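Local coordinates for protein butyryl-CoA dehydrogenase (Marinomonas mediterranea, PDB 6CXT) that belongs to the acyl-CoA dehydrogenase family of flavoproteins and binds flavin-adenine dinucleotide in a site shared with a second subunit, at residues L83-A88 with R205-N210; R118-N123 with V157-I162; V316-L321 with E371-R376. All coordinates share one frame; numbering follows the deposited sequence. Where two conformers were deposited one is given.

Interaction 1 of 3, residues L83-A88 with R205-N210; sequences LLFAGA and RSAPLN. With FAD (flavin-adenine dinucleotide), chain D; EDO (1,2-ethanediol), chain E.
The methyl group of A207 presses against F85 and A86 of helix 81-101. Its CB lies near the plane of the F85 ring, at the ring's edge, 3.4 Å from CD2. On the neighbouring side it meets A86 CB at 3.9 Å. Alanine suits both places, because its single methyl lets the loop come within 4.9 Å of the helix between the CA atoms of A86 and A207.

In F85, chi1 (169°) sets CG anti to the backbone N and beside the carbonyl carbon. At the ring's far end CZ is 3.9 Å from FAD C6. The ring also meets F362 and touches FK4. From strand 209-220, L209 sends CD1 to the same flavin carbon, FAD C6, at 3.7 Å. One turn back along the helix, L83 meets S206: its N lies 3.7 Å from S206 CB. S206 OG, anti to the carbonyl carbon (chi1 -60°), is hydrogen-bonded to D80. A 1,2-ethanediol, probably from the crystallisation liquor, accepts a bond from S206 N.

The side chains thus meet through carbon, F85 and A86 against A207 and L83 CB against S206 CB, while D80 serves S206 OG and L83 N, and F85 CZ and L209 CD1 bring apolar carbon to FAD C6.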
# COMPACT_ATOMS: atom_id res chain seq x y z
N LEU B 83 -20.76 -16.76 -14.31
CA LEU B 83 -21.68 -16.89 -15.46
C LEU B 83 -21.60 -15.66 -16.37
O LEU B 83 -21.53 -15.78 -17.61
CB LEU B 83 -23.12 -17.17 -15.01
CG LEU B 83 -24.17 -17.26 -16.16
CD1 LEU B 83 -23.81 -18.39 -17.09
CD2 LEU B 83 -25.56 -17.55 -15.60
N LEU B 84 -21.62 -14.47 -15.78
CA LEU B 84 -21.48 -13.22 -16.55
C LEU B 84 -20.17 -13.19 -17.30
O LEU B 84 -20.13 -12.72 -18.44
CB LEU B 84 -21.58 -12.00 -15.62
CG LEU B 84 -23.00 -11.84 -15.04
CD1 LEU B 84 -22.96 -10.67 -14.05
CD2 LEU B 84 -24.08 -11.63 -16.15
N PHE B 85 -19.12 -13.65 -16.64
CA PHE B 85 -17.77 -13.71 -17.20
C PHE B 85 -17.77 -14.64 -18.45
O PHE B 85 -17.28 -14.25 -19.48
CB PHE B 85 -16.82 -14.23 -16.15
CG PHE B 85 -15.46 -14.60 -16.67
CD1 PHE B 85 -14.60 -13.64 -17.16
CD2 PHE B 85 -15.01 -15.91 -16.57
CE1 PHE B 85 -13.31 -14.00 -17.67
CE2 PHE B 85 -13.74 -16.30 -17.06
CZ PHE B 85 -12.88 -15.33 -17.58
N ALA B 86 -18.30 -15.85 -18.29
CA ALA B 86 -18.46 -16.79 -19.46
C ALA B 86 -19.15 -16.08 -20.63
O ALA B 86 -18.75 -16.23 -21.81
CB ALA B 86 -19.22 -18.06 -19.04
N GLY B 87 -20.22 -15.35 -20.32
CA GLY B 87 -21.04 -14.69 -21.32
C GLY B 87 -20.26 -13.59 -21.99
O GLY B 87 -20.38 -13.37 -23.20
N ALA B 88 -19.45 -12.85 -21.21
CA ALA B 88 -18.71 -11.73 -21.77
C ALA B 88 -17.52 -12.20 -22.59
O ALA B 88 -17.15 -11.56 -23.57
CB ALA B 88 -18.29 -10.75 -20.63
N ARG B 205 -16.67 -20.50 -10.79
CA ARG B 205 -17.09 -21.87 -11.03
C ARG B 205 -18.03 -22.04 -12.25
O ARG B 205 -17.89 -23.01 -12.97
CB ARG B 205 -17.65 -22.48 -9.72
N SER B 206 -18.93 -21.10 -12.50
CA SER B 206 -19.87 -21.23 -13.63
C SER B 206 -19.22 -21.03 -14.99
O SER B 206 -19.88 -21.30 -16.00
CB SER B 206 -21.11 -20.36 -13.51
OG SER B 206 -21.82 -20.72 -12.31
N ALA B 207 -17.98 -20.53 -15.02
CA ALA B 207 -17.30 -20.30 -16.32
C ALA B 207 -16.35 -21.49 -16.48
O ALA B 207 -15.32 -21.54 -15.82
CB ALA B 207 -16.52 -18.97 -16.33
N PRO B 208 -16.67 -22.44 -17.38
CA PRO B 208 -15.77 -23.58 -17.54
C PRO B 208 -14.40 -23.13 -18.00
O PRO B 208 -14.31 -22.16 -18.77
CB PRO B 208 -16.41 -24.39 -18.70
CG PRO B 208 -17.79 -23.96 -18.72
CD PRO B 208 -17.80 -22.49 -18.31
N LEU B 209 -13.35 -23.81 -17.54
CA LEU B 209 -11.99 -23.54 -18.02
C LEU B 209 -11.40 -24.89 -18.43
O LEU B 209 -11.36 -25.83 -17.65
CB LEU B 209 -11.12 -22.87 -16.91
CG LEU B 209 -9.79 -22.33 -17.40
CD1 LEU B 209 -9.92 -21.22 -18.44
CD2 LEU B 209 -8.97 -21.80 -16.21
N ASN B 210 -10.86 -24.97 -19.65
CA ASN B 210 -10.45 -26.28 -20.13
C ASN B 210 -9.21 -26.25 -21.02
O ASN B 210 -8.98 -25.29 -21.76
CB ASN B 210 -11.58 -26.88 -21.05
CG ASN B 210 -12.93 -26.83 -20.42
OD1 ASN B 210 -13.63 -25.82 -20.53
ND2 ASN B 210 -13.34 -27.94 -19.78
PA FAD D . 2.74 -16.25 -17.28
O1A FAD D . 2.59 -15.47 -18.57
O2A FAD D . 3.59 -17.49 -17.11
O5B FAD D . 3.10 -15.17 -16.11
C5B FAD D . 3.52 -15.58 -14.79
C4B FAD D . 3.95 -14.27 -14.09
O4B FAD D . 5.01 -13.64 -14.84
C3B FAD D . 2.79 -13.28 -14.01
O3B FAD D . 3.01 -12.58 -12.78
C2B FAD D . 3.10 -12.31 -15.17
O2B FAD D . 2.49 -11.01 -15.03
C1B FAD D . 4.66 -12.31 -15.18
N9A FAD D . 5.13 -11.86 -16.51
C8A FAD D . 5.07 -12.56 -17.68
N7A FAD D . 5.51 -11.76 -18.72
C5A FAD D . 5.82 -10.54 -18.20
C6A FAD D . 6.34 -9.24 -18.70
N6A FAD D . 6.61 -9.03 -20.04
N1A FAD D . 6.52 -8.24 -17.79
C2A FAD D . 6.24 -8.38 -16.44
N3A FAD D . 5.79 -9.55 -15.94
C4A FAD D . 5.56 -10.63 -16.74
N1 FAD D . -6.64 -17.75 -22.14
C2 FAD D . -7.31 -17.91 -23.34
O2 FAD D . -6.58 -18.01 -24.37
N3 FAD D . -8.66 -17.98 -23.45
C4 FAD D . -9.45 -17.94 -22.36
O4 FAD D . -10.67 -18.01 -22.48
C4X FAD D . -8.80 -17.78 -21.01
N5 FAD D . -9.50 -17.76 -19.85
C5X FAD D . -8.91 -17.69 -18.63
C6 FAD D . -9.74 -17.69 -17.48
C7 FAD D . -9.15 -17.63 -16.20
C7M FAD D . -10.03 -17.67 -14.98
C8 FAD D . -7.68 -17.56 -16.06
C8M FAD D . -7.05 -17.47 -14.71
C9 FAD D . -6.85 -17.52 -17.20
C9A FAD D . -7.44 -17.58 -18.49
N10 FAD D . -6.65 -17.58 -19.68
C10 FAD D . -7.32 -17.69 -20.95
C1' FAD D . -5.20 -17.52 -19.64
C2' FAD D . -4.76 -16.08 -19.26
O2' FAD D . -4.98 -15.13 -20.31
C3' FAD D . -3.33 -16.14 -18.77
O3' FAD D . -3.35 -16.88 -17.53
C4' FAD D . -2.55 -14.81 -18.66
O4' FAD D . -2.32 -14.25 -19.99
C5' FAD D . -1.19 -15.02 -17.97
O5' FAD D . -0.52 -16.10 -18.64
P FAD D . 0.10 -17.26 -17.78
O1P FAD D . 0.81 -18.26 -18.70
O2P FAD D . -0.91 -17.89 -16.83
O3P FAD D . 1.23 -16.63 -16.84
C1 EDO E . -19.39 -18.72 -9.60
O1 EDO E . -19.54 -18.72 -11.03
C2 EDO E . -19.72 -17.37 -8.91
O2 EDO E . -18.81 -16.41 -9.49

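Interaction 2 of 3, residues R118-N123 with V157-I162; sequences RKIAAN and VTNGSI. With FAD (flavin-adenine dinucleotide), chain D.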
# COMPACT_ATOMS: atom_id res chain seq x y z
N ARG B 118 -27.60 -19.37 -28.26
CA ARG B 118 -27.94 -20.70 -28.66
C ARG B 118 -26.69 -21.47 -29.03
O ARG B 118 -26.68 -22.64 -28.86
CB ARG B 118 -28.95 -20.66 -29.80
N LYS B 119 -25.73 -20.79 -29.56
CA LYS B 119 -24.46 -21.37 -29.75
C LYS B 119 -23.51 -20.53 -28.86
O LYS B 119 -23.74 -19.37 -28.63
CB LYS B 119 -24.08 -21.46 -31.19
CG LYS B 119 -24.88 -22.57 -31.88
CD LYS B 119 -24.19 -23.09 -33.10
CE LYS B 119 -25.08 -24.02 -33.90
NZ LYS B 119 -24.57 -24.09 -35.28
N ILE B 120 -22.47 -21.16 -28.38
CA ILE B 120 -21.52 -20.56 -27.42
C ILE B 120 -20.14 -20.59 -28.07
O ILE B 120 -19.74 -21.59 -28.68
CB ILE B 120 -21.49 -21.39 -26.11
CG1 ILE B 120 -22.91 -21.50 -25.53
CG2 ILE B 120 -20.42 -20.84 -25.11
CD1 ILE B 120 -23.03 -22.12 -24.14
N ALA B 121 -19.38 -19.49 -27.92
CA ALA B 121 -18.03 -19.41 -28.46
C ALA B 121 -17.03 -19.27 -27.32
O ALA B 121 -17.38 -18.80 -26.21
CB ALA B 121 -17.89 -18.25 -29.44
N ALA B 122 -15.83 -19.76 -27.58
CA ALA B 122 -14.74 -19.73 -26.65
C ALA B 122 -13.58 -19.13 -27.40
O ALA B 122 -13.38 -19.39 -28.59
CB ALA B 122 -14.40 -21.17 -26.21
N ASN B 123 -12.74 -18.40 -26.69
CA ASN B 123 -11.54 -17.77 -27.20
C ASN B 123 -10.32 -18.64 -26.85
O ASN B 123 -10.14 -18.97 -25.71
CB ASN B 123 -11.44 -16.39 -26.55
CG ASN B 123 -10.25 -15.61 -27.01
OD1 ASN B 123 -9.60 -14.95 -26.21
ND2 ASN B 123 -10.00 -15.63 -28.27
N VAL B 157 -8.93 -22.48 -21.81
CA VAL B 157 -10.00 -21.95 -22.63
C VAL B 157 -11.27 -21.79 -21.81
O VAL B 157 -11.89 -22.81 -21.42
CB VAL B 157 -10.21 -22.92 -23.84
CG1 VAL B 157 -11.25 -22.35 -24.77
CG2 VAL B 157 -8.84 -23.04 -24.60
N THR B 158 -11.69 -20.53 -21.59
CA THR B 158 -12.94 -20.27 -20.92
C THR B 158 -14.09 -20.72 -21.87
O THR B 158 -14.04 -20.41 -23.08
CB THR B 158 -13.04 -18.77 -20.56
OG1 THR B 158 -12.12 -18.51 -19.48
CG2 THR B 158 -14.45 -18.41 -20.10
N ASN B 159 -15.08 -21.43 -21.32
CA ASN B 159 -16.13 -22.03 -22.11
C ASN B 159 -15.64 -23.22 -22.96
O ASN B 159 -16.39 -23.66 -23.84
CB ASN B 159 -16.82 -21.01 -23.06
CG ASN B 159 -17.41 -19.83 -22.31
OD1 ASN B 159 -17.68 -19.92 -21.10
ND2 ASN B 159 -17.62 -18.73 -23.00
N GLY B 160 -14.44 -23.72 -22.71
CA GLY B 160 -13.87 -24.84 -23.51
C GLY B 160 -14.85 -26.01 -23.66
O GLY B 160 -15.11 -26.50 -24.82
N SER B 161 -15.41 -26.47 -22.53
CA SER B 161 -16.29 -27.66 -22.57
C SER B 161 -17.64 -27.43 -23.26
O SER B 161 -18.18 -28.34 -23.88
CB SER B 161 -16.51 -28.25 -21.17
OG SER B 161 -17.05 -27.21 -20.35
N ILE B 162 -18.15 -26.20 -23.22
CA ILE B 162 -19.49 -25.87 -23.73
C ILE B 162 -19.47 -25.22 -25.11
O ILE B 162 -20.54 -24.88 -25.64
CB ILE B 162 -20.26 -24.98 -22.68
CG1 ILE B 162 -19.46 -23.70 -22.40
CG2 ILE B 162 -20.51 -25.82 -21.40
CD1 ILE B 162 -20.23 -22.70 -21.54
PA FAD D . 2.74 -16.25 -17.28
O1A FAD D . 2.59 -15.47 -18.57
O2A FAD D . 3.59 -17.49 -17.11
O5B FAD D . 3.10 -15.17 -16.11
C5B FAD D . 3.52 -15.58 -14.79
C4B FAD D . 3.95 -14.27 -14.09
O4B FAD D . 5.01 -13.64 -14.84
C3B FAD D . 2.79 -13.28 -14.01
O3B FAD D . 3.01 -12.58 -12.78
C2B FAD D . 3.10 -12.31 -15.17
O2B FAD D . 2.49 -11.01 -15.03
C1B FAD D . 4.66 -12.31 -15.18
N9A FAD D . 5.13 -11.86 -16.51
C8A FAD D . 5.07 -12.56 -17.68
N7A FAD D . 5.51 -11.76 -18.72
C5A FAD D . 5.82 -10.54 -18.20
C6A FAD D . 6.34 -9.24 -18.70
N6A FAD D . 6.61 -9.03 -20.04
N1A FAD D . 6.52 -8.24 -17.79
C2A FAD D . 6.24 -8.38 -16.44
N3A FAD D . 5.79 -9.55 -15.94
C4A FAD D . 5.56 -10.63 -16.74
N1 FAD D . -6.64 -17.75 -22.14
C2 FAD D . -7.31 -17.91 -23.34
O2 FAD D . -6.58 -18.01 -24.37
N3 FAD D . -8.66 -17.98 -23.45
C4 FAD D . -9.45 -17.94 -22.36
O4 FAD D . -10.67 -18.01 -22.48
C4X FAD D . -8.80 -17.78 -21.01
N5 FAD D . -9.50 -17.76 -19.85
C5X FAD D . -8.91 -17.69 -18.63
C6 FAD D . -9.74 -17.69 -17.48
C7 FAD D . -9.15 -17.63 -16.20
C7M FAD D . -10.03 -17.67 -14.98
C8 FAD D . -7.68 -17.56 -16.06
C8M FAD D . -7.05 -17.47 -14.71
C9 FAD D . -6.85 -17.52 -17.20
C9A FAD D . -7.44 -17.58 -18.49
N10 FAD D . -6.65 -17.58 -19.68
C10 FAD D . -7.32 -17.69 -20.95
C1' FAD D . -5.20 -17.52 -19.64
C2' FAD D . -4.76 -16.08 -19.26
O2' FAD D . -4.98 -15.13 -20.31
C3' FAD D . -3.33 -16.14 -18.77
O3' FAD D . -3.35 -16.88 -17.53
C4' FAD D . -2.55 -14.81 -18.66
O4' FAD D . -2.32 -14.25 -19.99
C5' FAD D . -1.19 -15.02 -17.97
O5' FAD D . -0.52 -16.10 -18.64
P FAD D . 0.10 -17.26 -17.78
O1P FAD D . 0.81 -18.26 -18.70
O2P FAD D . -0.91 -17.89 -16.83
O3P FAD D . 1.23 -16.63 -16.84
O HOH W 1 -13.03 -18.01 -23.95
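A122 CB faces the turn that ends strand 147-158, lying 3.2 Å from T158 O and 3.7 Å from V157 CG1; a methyl fits this tight place. Beside it, the side-chain amide of N159 donates from ND2 to A121 O (3.2 Å, N-H...O 166°), with the acceptor close to the amide plane. The same nitrogen also donates to A86 O of helix 81-101, so one asparagine ties two backbone carbonyls. At the earlier end of segment 118-123, I120 and I162 cross obliquely, CD1 to CD1 3.9 Å, and I120 CB lies 3.6 Å from I162 O.

At the other end, both segments grip the flavin. N123 O accepts from FAD N3 at 2.9 Å, while T158 donates from N to FAD O4 and from OG1 to FAD N5, the latter at 2.8 Å. A water accepts from N123 N and donates to T158 O and FAD O4, bridging protein and cofactor. N123 OD1 is hydrogen-bonded to FK4.

The type II turn from V157 to G160 contains T158 and N159; N159, third in it, has a positive phi (71°), which asparagine tolerates well. Strand 121-124, the edge of its sheet within the chain, pairs with strand 165-171, while helix 81-101 packs on A121 and N123, and helix 35-44 on I120 and I162.

Interaction 3 of 3, residues V316-L321 with E371-R376; sequences VAMSKL and ELICNR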
# COMPACT_ATOMS: atom_id res chain seq x y z
N VAL B 316 -8.02 1.80 -21.85
CA VAL B 316 -8.57 0.46 -21.61
C VAL B 316 -7.68 -0.35 -20.67
O VAL B 316 -8.16 -1.02 -19.73
CB VAL B 316 -8.85 -0.29 -22.96
CG1 VAL B 316 -9.11 -1.79 -22.71
CG2 VAL B 316 -10.08 0.32 -23.63
N ALA B 317 -6.38 -0.29 -20.89
CA ALA B 317 -5.49 -1.01 -20.01
C ALA B 317 -5.57 -0.40 -18.55
O ALA B 317 -5.53 -1.16 -17.58
CB ALA B 317 -4.06 -0.94 -20.52
N MET B 318 -5.63 0.93 -18.43
CA MET B 318 -5.76 1.53 -17.09
C MET B 318 -7.06 1.06 -16.42
O MET B 318 -7.06 0.77 -15.21
CB MET B 318 -5.72 3.06 -17.18
CG MET B 318 -4.33 3.57 -17.56
SD MET B 318 -4.38 5.38 -17.36
CE MET B 318 -2.60 5.66 -17.53
N SER B 319 -8.16 1.00 -17.16
CA SER B 319 -9.43 0.61 -16.61
C SER B 319 -9.43 -0.82 -16.16
O SER B 319 -9.89 -1.15 -15.03
CB SER B 319 -10.51 0.84 -17.65
OG SER B 319 -11.77 0.42 -17.21
N LYS B 320 -8.89 -1.71 -17.03
CA LYS B 320 -8.82 -3.16 -16.72
C LYS B 320 -8.02 -3.32 -15.40
O LYS B 320 -8.40 -4.08 -14.47
CB LYS B 320 -8.06 -3.91 -17.85
CG LYS B 320 -8.17 -5.44 -17.80
CD LYS B 320 -7.31 -6.12 -16.73
CE LYS B 320 -7.14 -7.59 -17.05
NZ LYS B 320 -6.35 -8.39 -16.04
N LEU B 321 -6.86 -2.66 -15.36
CA LEU B 321 -5.97 -2.75 -14.18
C LEU B 321 -6.71 -2.20 -12.93
O LEU B 321 -6.73 -2.87 -11.91
CB LEU B 321 -4.70 -1.93 -14.45
CG LEU B 321 -3.66 -1.85 -13.33
CD1 LEU B 321 -3.16 -3.25 -13.03
CD2 LEU B 321 -2.52 -0.87 -13.76
N GLU B 371 2.73 -2.95 -18.72
CA GLU B 371 3.53 -2.91 -19.96
C GLU B 371 2.86 -2.11 -21.06
O GLU B 371 3.51 -1.27 -21.70
CB GLU B 371 3.90 -4.32 -20.47
CG GLU B 371 4.93 -4.96 -19.60
CD GLU B 371 6.28 -4.26 -19.71
OE1 GLU B 371 6.99 -4.45 -20.70
OE2 GLU B 371 6.64 -3.50 -18.82
N LEU B 372 1.58 -2.36 -21.29
CA LEU B 372 0.85 -1.61 -22.28
C LEU B 372 0.72 -0.14 -21.93
O LEU B 372 0.87 0.73 -22.77
CB LEU B 372 -0.57 -2.16 -22.43
CG LEU B 372 -0.50 -3.55 -23.11
CD1 LEU B 372 -1.74 -4.40 -22.75
CD2 LEU B 372 -0.38 -3.26 -24.62
N ILE B 373 0.38 0.15 -20.67
CA ILE B 373 0.33 1.57 -20.28
C ILE B 373 1.69 2.29 -20.54
O ILE B 373 1.68 3.39 -21.10
CB ILE B 373 -0.08 1.67 -18.77
CG1 ILE B 373 -1.54 1.18 -18.60
CG2 ILE B 373 0.05 3.13 -18.27
CD1 ILE B 373 -1.87 0.69 -17.17
N CYS B 374 2.78 1.69 -20.10
CA CYS B 374 4.12 2.25 -20.26
C CYS B 374 4.39 2.52 -21.75
O CYS B 374 4.84 3.62 -22.11
CB CYS B 374 5.20 1.27 -19.79
SG CYS B 374 5.20 1.14 -17.98
N ASN B 375 4.01 1.55 -22.59
CA ASN B 375 4.20 1.73 -24.02
C ASN B 375 3.39 2.92 -24.56
O ASN B 375 3.96 3.79 -25.27
CB ASN B 375 3.85 0.41 -24.75
CG ASN B 375 3.91 0.56 -26.27
OD1 ASN B 375 2.89 0.80 -26.89
ND2 ASN B 375 5.13 0.50 -26.83
N ARG B 376 2.10 3.01 -24.20
CA ARG B 376 1.29 4.13 -24.62
C ARG B 376 1.70 5.47 -24.01
O ARG B 376 1.38 6.51 -24.57
CB ARG B 376 -0.22 3.87 -24.41
CG ARG B 376 -0.78 2.72 -25.22
CD ARG B 376 -0.38 2.85 -26.72
NE ARG B 376 -1.09 1.90 -27.59
CZ ARG B 376 -0.85 0.59 -27.74
NH1 ARG B 376 0.12 -0.04 -27.06
NH2 ARG B 376 -1.62 -0.11 -28.60
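I373 carries the apolar packing, reaching from helix 366-377 to three residues of helix 313-338. CG1 rests 3.8 Å from A317 CB, where the small alanine admits the branched side chain and lets the CA atoms of A317 and I373 approach to 6.4 Å. CG2, on the other branch, meets the terminal methyl M318 CE at 3.7 Å. M318 is extended beyond CG (chi2 -171°, chi3 169°), and its flexible thioether chain crosses I373 at about a right angle, with CG against both CG1 and CD1 of I373. The tip, I373 CD1, also lies 3.8 Å from L321 CD2; L321 too crosses the isoleucine at about a right angle. L372 adds a looser touch through CB, 4.2 Å from A317 CB, while its side chain also touches FK4.

The local helix axes pass 9.3 Å apart at 150°, so the two helices run roughly antiparallel. Both belong to the all-helical C-terminal domain of the acyl-CoA dehydrogenase fold, and the contact joins its last helix to the long helix 313-338. Helix 279-306 extends the packing through M298, against M318.

Polar groups turn to other partners. K320 NZ donates to the backbone carbonyls of S359, F362 and G364, so its amino group is gripped by three oxygens. R376 NE forms a salt bridge with D311 OD2. E371 OE2 is hydrogen-bonded to H283 of a third subunit, and N375 ND2 makes a weak hydrogen bond to L36 O of a neighbouring chain, an alpha/beta hydrolase fold protein.

How the interactions relate
Interactions 1 and 2 are neighbours, their centres 9 Å apart, and interaction 2 is nested along the chain within the loop that interaction 1 closes. They join physically where P208 O meets N159 N and share the antiparallel sheet in which strands 147-158 and 209-220 lie side by side. Both also touch FAD, so helix 81-101 and the beta domain meet at the flavin. Interaction 3 comes later in the chain, in the C-terminal helical domain, with its centre 24 Å from that of interaction 1 and 27 Å from that of interaction 2. FK4 touches F85, N123 and L372, and so spans all three contacts.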